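Local atomic coordinates of oxalate oxidase 1 (Hordeum vulgare, PDB entry 2ET1), a protein that oxidises oxalate with molecular oxygen at a manganese site, giving carbon dioxide and releasing hydrogen peroxide into the plant apoplast. Residues T43-T48 / M74-F79; M98-E103 / Y148-F153. All blocks are in the same frame, centred on the assembly; numbering follows the deposited sequence.

Contact 1: residues T43-T48 / M74-F79; sequences TKAGNT and MNRVDF. With GLV (glyoxylic acid), chain C.
Gly46 and Asp78 supply the single hydrogen bond that ties the loop 43-48 to strand 74-79: the amide of Gly46 donates to OD2 of Asp78 over 3.0 Å, nearly straight at 169°. The N-H does not lie in the carboxylate plane but comes down on OD2 from well above it, leaving the in-plane side of that oxygen to Arg76.

Arg76 forms a salt bridge with the same carboxylate, gripping it side-on. Its NE donates to Asp78 OD2 at 3.0 Å and its NH2 to Asp78 OD1, also at 3.0 Å, each oxygen using its syn lone pair; OD2 thus takes two donors, one from the loop and one from the strand. With CG anti to the backbone N (chi1 170°) and the chain extended as far as NE, the arginine stretches out beneath the loop, and NH1 goes on to the carbonyl oxygen of Leu42.

Packing does the rest. Ala45 CA and the carbonyl oxygen of Lys44 lie over one face of the guanidinium, and Ala45 CB sits 3.5 Å from Arg76 NH2. Farther along, the methyl CG2 of Thr48 rests 3.5 Å from the backbone O of Asp78 and also meets its CB. A leucine in place of Arg76 would probably leave the Asp78 carboxylate without its countercharge and free to turn, weakening its hold on Gly46.

The loop, which carries the glycosylated Asn47, runs over the outer surface of this cupin sheet. Asn75 and Val77 point to the other face, where glyoxylate lies, while strand 73-79 is hydrogen-bonded between strands 54-59 and 147-153, and Tyr148 of the latter forms a cation-pi contact with Arg76.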
ATOM      1  N   THR A  43     -23.441  11.925  19.080  1.00 11.24           N
ATOM      2  CA  THR A  43     -23.804  12.938  20.083  1.00 13.55           C
ATOM      3  C   THR A  43     -24.475  12.358  21.320  1.00 14.13           C
ATOM      4  O   THR A  43     -24.394  12.961  22.393  1.00 15.34           O
ATOM      5  CB  THR A  43     -24.733  14.063  19.538  1.00 13.56           C
ATOM      6  OG1 THR A  43     -25.952  13.506  19.017  1.00 16.32           O
ATOM      7  CG2 THR A  43     -24.049  14.882  18.487  1.00 14.55           C
ATOM      8  N   LYS A  44     -25.131  11.209  21.167  1.00 14.74           N
ATOM      9  CA  LYS A  44     -25.932  10.611  22.247  1.00 16.27           C
ATOM     10  C   LYS A  44     -25.367   9.293  22.768  1.00 15.52           C
ATOM     11  O   LYS A  44     -24.819   8.487  22.002  1.00 15.25           O
ATOM     12  CB  LYS A  44     -27.375  10.388  21.784  1.00 16.25           C
ATOM     13  CG  LYS A  44     -28.040  11.622  21.179  1.00 18.43           C
ATOM     14  CD  LYS A  44     -29.461  11.330  20.741  1.00 18.75           C
ATOM     15  CE  LYS A  44     -30.101  12.572  20.131  1.00 22.29           C
ATOM     16  NZ  LYS A  44     -31.514  12.352  19.705  1.00 24.67           N
ATOM     17  N   ALA A  45     -25.532   9.080  24.072  1.00 15.23           N
ATOM     18  CA  ALA A  45     -25.074   7.857  24.732  1.00 14.46           C
ATOM     19  C   ALA A  45     -25.890   6.643  24.287  1.00 14.04           C
ATOM     20  O   ALA A  45     -27.113   6.724  24.113  1.00 14.22           O
ATOM     21  CB  ALA A  45     -25.126   8.017  26.258  1.00 14.71           C
ATOM     22  N   GLY A  46     -25.207   5.522  24.082  1.00 13.25           N
ATOM     23  CA  GLY A  46     -25.870   4.258  23.766  1.00 13.10           C
ATOM     24  C   GLY A  46     -26.505   3.643  25.009  1.00 13.15           C
ATOM     25  O   GLY A  46     -26.206   4.061  26.133  1.00 12.73           O
ATOM     26  N   ASN A  47     -27.364   2.642  24.789  1.00 13.34           N
ATOM     27  CA  ASN A  47     -28.090   1.917  25.848  1.00 14.38           C
ATOM     28  C   ASN A  47     -27.230   0.803  26.456  1.00 13.97           C
ATOM     29  O   ASN A  47     -26.995  -0.238  25.826  1.00 14.20           O
ATOM     30  CB  ASN A  47     -29.386   1.332  25.255  1.00 14.68           C
ATOM     31  CG  ASN A  47     -30.365   0.798  26.312  1.00 16.79           C
ATOM     32  OD1 ASN A  47     -31.557   0.622  26.022  1.00 21.33           O
ATOM     33  ND2 ASN A  47     -29.881   0.536  27.515  1.00 16.48           N
ATOM     34  N   THR A  48     -26.783   1.008  27.693  1.00 14.05           N
ATOM     35  CA  THR A  48     -25.852   0.075  28.341  1.00 14.15           C
ATOM     36  C   THR A  48     -26.535  -1.103  29.043  1.00 14.60           C
ATOM     37  O   THR A  48     -25.864  -1.910  29.679  1.00 14.50           O
ATOM     38  CB  THR A  48     -24.930   0.780  29.353  1.00 14.08           C
ATOM     39  OG1 THR A  48     -25.725   1.333  30.407  1.00 13.92           O
ATOM     40  CG2 THR A  48     -24.111   1.895  28.666  1.00 13.92           C
ATOM     41  N   MET A  74     -14.901   6.008  13.008  1.00  5.08           N
ATOM     42  CA  MET A  74     -14.937   6.268  14.469  1.00  8.26           C
ATOM     43  C   MET A  74     -16.087   5.510  15.117  1.00  8.30           C
ATOM     44  O   MET A  74     -17.149   5.395  14.510  1.00  9.63           O
ATOM     45  CB  MET A  74     -15.225   7.748  14.724  1.00  8.43           C
ATOM     46  CG  MET A  74     -14.084   8.673  14.930  1.00 12.00           C
ATOM     47  SD  MET A  74     -14.802  10.308  15.283  1.00 15.11           S
ATOM     48  CE  MET A  74     -15.502  10.096  16.860  1.00 17.28           C
ATOM     49  N   ASN A  75     -15.911   5.058  16.361  1.00  6.92           N
ATOM     50  CA  ASN A  75     -17.035   4.534  17.172  1.00  6.94           C
ATOM     51  C   ASN A  75     -17.066   5.230  18.537  1.00  6.51           C
ATOM     52  O   ASN A  75     -16.045   5.746  18.990  1.00  6.67           O
ATOM     53  CB  ASN A  75     -16.893   3.028  17.456  1.00  7.47           C
ATOM     54  CG  ASN A  75     -16.894   2.149  16.205  1.00  9.22           C
ATOM     55  OD1 ASN A  75     -16.434   0.999  16.269  1.00 13.66           O
ATOM     56  ND2 ASN A  75     -17.408   2.652  15.095  1.00  9.00           N
ATOM     57  N   ARG A  76     -18.236   5.234  19.179  1.00  6.43           N
ATOM     58  CA  ARG A  76     -18.386   5.639  20.587  1.00  6.25           C
ATOM     59  C   ARG A  76     -18.718   4.384  21.402  1.00  6.05           C
ATOM     60  O   ARG A  76     -19.452   3.514  20.922  1.00  6.20           O
ATOM     61  CB  ARG A  76     -19.500   6.691  20.714  1.00  6.60           C
ATOM     62  CG  ARG A  76     -19.898   7.015  22.153  1.00  7.52           C
ATOM     63  CD  ARG A  76     -20.994   8.096  22.221  1.00  7.33           C
ATOM     64  NE  ARG A  76     -21.397   8.293  23.613  1.00 10.52           N
ATOM     65  CZ  ARG A  76     -21.759   9.458  24.150  1.00 13.19           C
ATOM     66  NH1 ARG A  76     -21.794  10.567  23.418  1.00 13.13           N
ATOM     67  NH2 ARG A  76     -22.092   9.506  25.434  1.00 14.03           N
ATOM     68  N   VAL A  77     -18.187   4.271  22.626  1.00  5.10           N
ATOM     69  CA  VAL A  77     -18.555   3.138  23.507  1.00  5.52           C
ATOM     70  C   VAL A  77     -18.925   3.666  24.885  1.00  5.18           C
ATOM     71  O   VAL A  77     -18.153   4.424  25.478  1.00  5.07           O
ATOM     72  CB  VAL A  77     -17.427   2.063  23.624  1.00  5.22           C
ATOM     73  CG1 VAL A  77     -17.930   0.812  24.360  1.00  6.56           C
ATOM     74  CG2 VAL A  77     -16.904   1.691  22.229  1.00  5.08           C
ATOM     75  N   ASP A  78     -20.124   3.296  25.356  1.00  5.72           N
ATOM     76  CA  ASP A  78     -20.606   3.710  26.694  1.00  6.75           C
ATOM     77  C   ASP A  78     -20.645   2.500  27.629  1.00  6.96           C
ATOM     78  O   ASP A  78     -20.956   1.393  27.181  1.00  7.16           O
ATOM     79  CB  ASP A  78     -22.002   4.346  26.593  1.00  6.85           C
ATOM     80  CG  ASP A  78     -21.991   5.661  25.847  1.00  8.58           C
ATOM     81  OD1 ASP A  78     -21.673   6.692  26.479  1.00 10.43           O
ATOM     82  OD2 ASP A  78     -22.295   5.668  24.632  1.00  9.17           O
ATOM     83  N   PHE A  79     -20.339   2.718  28.918  1.00  7.10           N
ATOM     84  CA  PHE A  79     -20.206   1.634  29.918  1.00  7.62           C
ATOM     85  C   PHE A  79     -21.021   1.907  31.198  1.00  8.25           C
ATOM     86  O   PHE A  79     -20.831   2.936  31.833  1.00  9.00           O
ATOM     87  CB  PHE A  79     -18.743   1.465  30.389  1.00  6.89           C
ATOM     88  CG  PHE A  79     -17.739   1.153  29.298  1.00  6.31           C
ATOM     89  CD1 PHE A  79     -17.202  -0.136  29.190  1.00  4.66           C
ATOM     90  CD2 PHE A  79     -17.269   2.152  28.447  1.00  5.93           C
ATOM     91  CE1 PHE A  79     -16.245  -0.436  28.209  1.00  5.88           C
ATOM     92  CE2 PHE A  79     -16.316   1.867  27.460  1.00  5.64           C
ATOM     93  CZ  PHE A  79     -15.796   0.562  27.346  1.00  5.01           C
TER
HETATM   94  C1  GLV C 203     -15.594  -0.153  19.358  1.00 12.53           C
HETATM   95  O1  GLV C 203     -15.624  -0.681  18.029  1.00 15.20           O
HETATM   96  C2  GLV C 203     -14.320  -0.573  20.021  1.00 10.41           C
HETATM   97  O2  GLV C 203     -14.180  -0.396  21.262  1.00 11.49           O
HETATM   98  O3  GLV C 203     -13.431  -1.057  19.294  1.00  6.02           O

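Contact 2: residues M98-E103 / Y148-F153; sequences MVMKGE and YMVVSF. With GLV (glyoxylic acid), chain C.
Met98 and Val150 form an antiparallel hydrogen-bonded pair, the amide of each donating to the carbonyl oxygen of the other; Met98 N lies 3.0 Å from Val150 O. Val99 and Met149 follow as a non-hydrogen-bonded pair, and then the register slips by one. Met100 and Lys101 both face Tyr148, a classic beta bulge in which Tyr148 O accepts two amides, Met100 N at 2.8 Å and Lys101 N at 3.3 Å. Beyond it, Tyr148 N donates to Lys101 O, closing the pairing just before the chain turns at Gly102.

The bulge also sets the side chains round the tyrosine. Met100 CB stands over one face of the Tyr148 ring, 3.5 Å from its centroid, in a CH-pi contact offset toward CZ. Lys101 approaches differently: its aliphatic chain crosses the tyrosine at about a right angle, and Lys101 CD lies at the ring edge, in its plane, 3.5 Å from Tyr148 CD2. Met100 CG also lies loosely beside Val150 CG2, at 4.3 Å. Met149 points to the opposite face of the sheet; its CG lies between backbone N and carbonyl carbon (chi1 62°), and the chain runs extended from there until CE comes 3.4 Å from O2 of glyoxylate.

Both faces are largely apolar here, but they serve different neighbours. On the side of Met98, Met100 and Val150, thioether and aliphatic groups pack against a second subunit, Met100 meeting Met100 of that chain. On the other, the Met149 methyl and the Phe153 ring edge give the ligand apolar neighbours close to the manganese site, consistent with a pocket whose polar grip comes from other residues.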
ATOM      1  N   MET A  98      -9.600   7.821  22.974  1.00  5.18           N
ATOM      2  CA  MET A  98      -9.553   8.765  24.103  1.00  7.12           C
ATOM      3  C   MET A  98     -10.742   8.536  25.024  1.00  5.97           C
ATOM      4  O   MET A  98     -11.873   8.443  24.563  1.00  5.48           O
ATOM      5  CB  MET A  98      -9.528  10.223  23.625  1.00  6.45           C
ATOM      6  CG  MET A  98      -9.420  11.215  24.799  1.00  7.40           C
ATOM      7  SD  MET A  98      -9.569  12.942  24.305  1.00 15.29           S
ATOM      8  CE  MET A  98      -7.878  13.319  23.959  1.00 14.54           C
ATOM      9  N   VAL A  99     -10.476   8.472  26.331  1.00  5.66           N
ATOM     10  CA  VAL A  99     -11.546   8.365  27.325  1.00  6.52           C
ATOM     11  C   VAL A  99     -12.139   9.761  27.560  1.00  7.23           C
ATOM     12  O   VAL A  99     -11.397  10.728  27.771  1.00  7.31           O
ATOM     13  CB  VAL A  99     -11.018   7.712  28.639  1.00  6.30           C
ATOM     14  CG1 VAL A  99     -12.026   7.890  29.803  1.00  7.32           C
ATOM     15  CG2 VAL A  99     -10.737   6.223  28.404  1.00  6.86           C
ATOM     16  N   MET A 100     -13.466   9.863  27.510  1.00  8.31           N
ATOM     17  CA  MET A 100     -14.138  11.156  27.676  1.00  9.87           C
ATOM     18  C   MET A 100     -14.655  11.405  29.097  1.00 10.02           C
ATOM     19  O   MET A 100     -14.667  12.547  29.573  1.00 10.60           O
ATOM     20  CB  MET A 100     -15.254  11.315  26.644  1.00 10.98           C
ATOM     21  CG  MET A 100     -14.764  11.400  25.194  1.00 13.61           C
ATOM     22  SD  MET A 100     -13.521  12.673  24.838  1.00 21.63           S
ATOM     23  CE  MET A 100     -13.939  13.995  25.967  1.00 21.24           C
ATOM     24  N   LYS A 101     -15.092  10.335  29.758  1.00 10.23           N
ATOM     25  CA  LYS A 101     -15.556  10.418  31.142  1.00 11.19           C
ATOM     26  C   LYS A 101     -15.407   9.061  31.834  1.00  9.87           C
ATOM     27  O   LYS A 101     -15.518   8.008  31.195  1.00  8.66           O
ATOM     28  CB  LYS A 101     -17.001  10.938  31.186  1.00 11.82           C
ATOM     29  CG  LYS A 101     -18.091   9.882  31.263  1.00 14.26           C
ATOM     30  CD  LYS A 101     -19.532  10.444  31.130  1.00 15.10           C
ATOM     31  CE  LYS A 101     -19.775  11.727  31.909  1.00 20.15           C
ATOM     32  NZ  LYS A 101     -19.782  11.540  33.392  1.00 23.47           N
ATOM     33  N   GLY A 102     -15.143   9.093  33.136  1.00  9.26           N
ATOM     34  CA  GLY A 102     -15.059   7.877  33.937  1.00  8.90           C
ATOM     35  C   GLY A 102     -13.661   7.290  33.999  1.00  8.66           C
ATOM     36  O   GLY A 102     -12.681   7.965  33.659  1.00  8.95           O
ATOM     37  N   GLU A 103     -13.588   6.038  34.458  1.00  8.82           N
ATOM     38  CA  GLU A 103     -12.321   5.335  34.682  1.00  9.10           C
ATOM     39  C   GLU A 103     -12.385   3.942  34.054  1.00  7.96           C
ATOM     40  O   GLU A 103     -13.173   3.095  34.493  1.00  7.46           O
ATOM     41  CB  GLU A 103     -12.025   5.183  36.180  1.00  9.45           C
ATOM     42  CG  GLU A 103     -12.171   6.451  37.019  1.00 11.40           C
ATOM     43  CD  GLU A 103     -11.893   6.187  38.489  1.00 12.80           C
ATOM     44  OE1 GLU A 103     -10.713   6.260  38.885  1.00 18.15           O
ATOM     45  OE2 GLU A 103     -12.855   5.912  39.242  1.00 18.02           O
ATOM     46  N   TYR A 148     -17.454   6.715  29.268  1.00  9.23           N
ATOM     47  CA  TYR A 148     -17.481   6.615  27.805  1.00  9.56           C
ATOM     48  C   TYR A 148     -16.172   7.022  27.138  1.00  8.44           C
ATOM     49  O   TYR A 148     -15.379   7.779  27.693  1.00  8.09           O
ATOM     50  CB  TYR A 148     -18.724   7.288  27.196  1.00 12.32           C
ATOM     51  CG  TYR A 148     -18.627   8.740  26.819  1.00 14.97           C
ATOM     52  CD1 TYR A 148     -18.295   9.121  25.514  1.00 17.87           C
ATOM     53  CD2 TYR A 148     -18.935   9.740  27.742  1.00 17.93           C
ATOM     54  CE1 TYR A 148     -18.236  10.473  25.152  1.00 17.97           C
ATOM     55  CE2 TYR A 148     -18.880  11.093  27.396  1.00 17.54           C
ATOM     56  CZ  TYR A 148     -18.529  11.448  26.109  1.00 17.59           C
ATOM     57  OH  TYR A 148     -18.463  12.780  25.780  1.00 18.17           O
ATOM     58  N   MET A 149     -15.961   6.473  25.947  1.00  6.86           N
ATOM     59  CA  MET A 149     -14.778   6.760  25.140  1.00  5.88           C
ATOM     60  C   MET A 149     -15.189   6.926  23.675  1.00  5.49           C
ATOM     61  O   MET A 149     -16.257   6.447  23.256  1.00  5.73           O
ATOM     62  CB  MET A 149     -13.747   5.627  25.260  1.00  5.07           C
ATOM     63  CG  MET A 149     -14.227   4.283  24.758  1.00  4.94           C
ATOM     64  SD  MET A 149     -12.992   2.993  24.992  1.00  5.94           S
ATOM     65  CE  MET A 149     -13.604   1.732  23.914  1.00  6.18           C
ATOM     66  N   VAL A 150     -14.335   7.604  22.911  1.00  5.66           N
ATOM     67  CA  VAL A 150     -14.493   7.714  21.449  1.00  5.86           C
ATOM     68  C   VAL A 150     -13.183   7.217  20.826  1.00  5.57           C
ATOM     69  O   VAL A 150     -12.103   7.651  21.243  1.00  5.38           O
ATOM     70  CB  VAL A 150     -14.807   9.176  21.019  1.00  6.75           C
ATOM     71  CG1 VAL A 150     -14.790   9.308  19.504  1.00  8.40           C
ATOM     72  CG2 VAL A 150     -16.165   9.634  21.570  1.00  8.11           C
ATOM     73  N   VAL A 151     -13.281   6.321  19.838  1.00  4.56           N
ATOM     74  CA  VAL A 151     -12.103   5.670  19.240  1.00  4.71           C
ATOM     75  C   VAL A 151     -12.137   5.830  17.725  1.00  4.78           C
ATOM     76  O   VAL A 151     -13.218   5.848  17.134  1.00  6.06           O
ATOM     77  CB  VAL A 151     -12.004   4.168  19.627  1.00  4.96           C
ATOM     78  CG1 VAL A 151     -11.946   4.028  21.143  1.00  5.59           C
ATOM     79  CG2 VAL A 151     -13.176   3.365  19.103  1.00  6.90           C
ATOM     80  N   SER A 152     -10.957   5.967  17.117  1.00  4.07           N
ATOM     81  CA  SER A 152     -10.838   6.144  15.666  1.00  3.56           C
ATOM     82  C   SER A 152     -10.006   4.995  15.086  1.00  3.74           C
ATOM     83  O   SER A 152      -9.204   4.381  15.807  1.00  3.58           O
ATOM     84  CB  SER A 152     -10.160   7.486  15.351  1.00  4.61           C
ATOM     85  OG  SER A 152     -10.928   8.584  15.846  1.00  5.92           O
ATOM     86  N   PHE A 153     -10.183   4.727  13.793  1.00  2.58           N
ATOM     87  CA  PHE A 153      -9.500   3.608  13.120  1.00  3.01           C
ATOM     88  C   PHE A 153      -8.889   4.061  11.805  1.00  2.22           C
ATOM     89  O   PHE A 153      -9.449   4.942  11.141  1.00  3.27           O
ATOM     90  CB  PHE A 153     -10.489   2.471  12.796  1.00  3.35           C
ATOM     91  CG  PHE A 153     -11.244   1.942  13.994  1.00  3.42           C
ATOM     92  CD1 PHE A 153     -12.493   2.474  14.332  1.00  3.58           C
ATOM     93  CD2 PHE A 153     -10.721   0.896  14.760  1.00  3.71           C
ATOM     94  CE1 PHE A 153     -13.195   1.996  15.451  1.00  2.58           C
ATOM     95  CE2 PHE A 153     -11.404   0.409  15.891  1.00  2.58           C
ATOM     96  CZ  PHE A 153     -12.655   0.960  16.228  1.00  2.47           C
TER
HETATM   97  C1  GLV C 203     -15.594  -0.153  19.358  1.00 12.53           C
HETATM   98  O1  GLV C 203     -15.624  -0.681  18.029  1.00 15.20           O
HETATM   99  C2  GLV C 203     -14.320  -0.573  20.021  1.00 10.41           C
HETATM  100  O2  GLV C 203     -14.180  -0.396  21.262  1.00 11.49           O
HETATM  101  O3  GLV C 203     -13.431  -1.057  19.294  1.00  6.02           O

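Following the chain from the N terminus, contact 1 brings strand 73-79 back under the loop that precedes strand 54-59, and it closes before contact 2 opens. Contact 2 then spans the strands between 104 and 141 and returns the chain, as strand 147-153, to the side of strand 95-101. The two closures are in series, neither nested nor crossed, yet they meet in space because strands 73-79 and 147-153 are neighbours: Val77 N lies 3.0 Å from Met149 O, a probable hydrogen bond. Together they tie the outer loop across one cupin sheet to strand 95-101, with glyoxylate touching both and a second subunit packing against both.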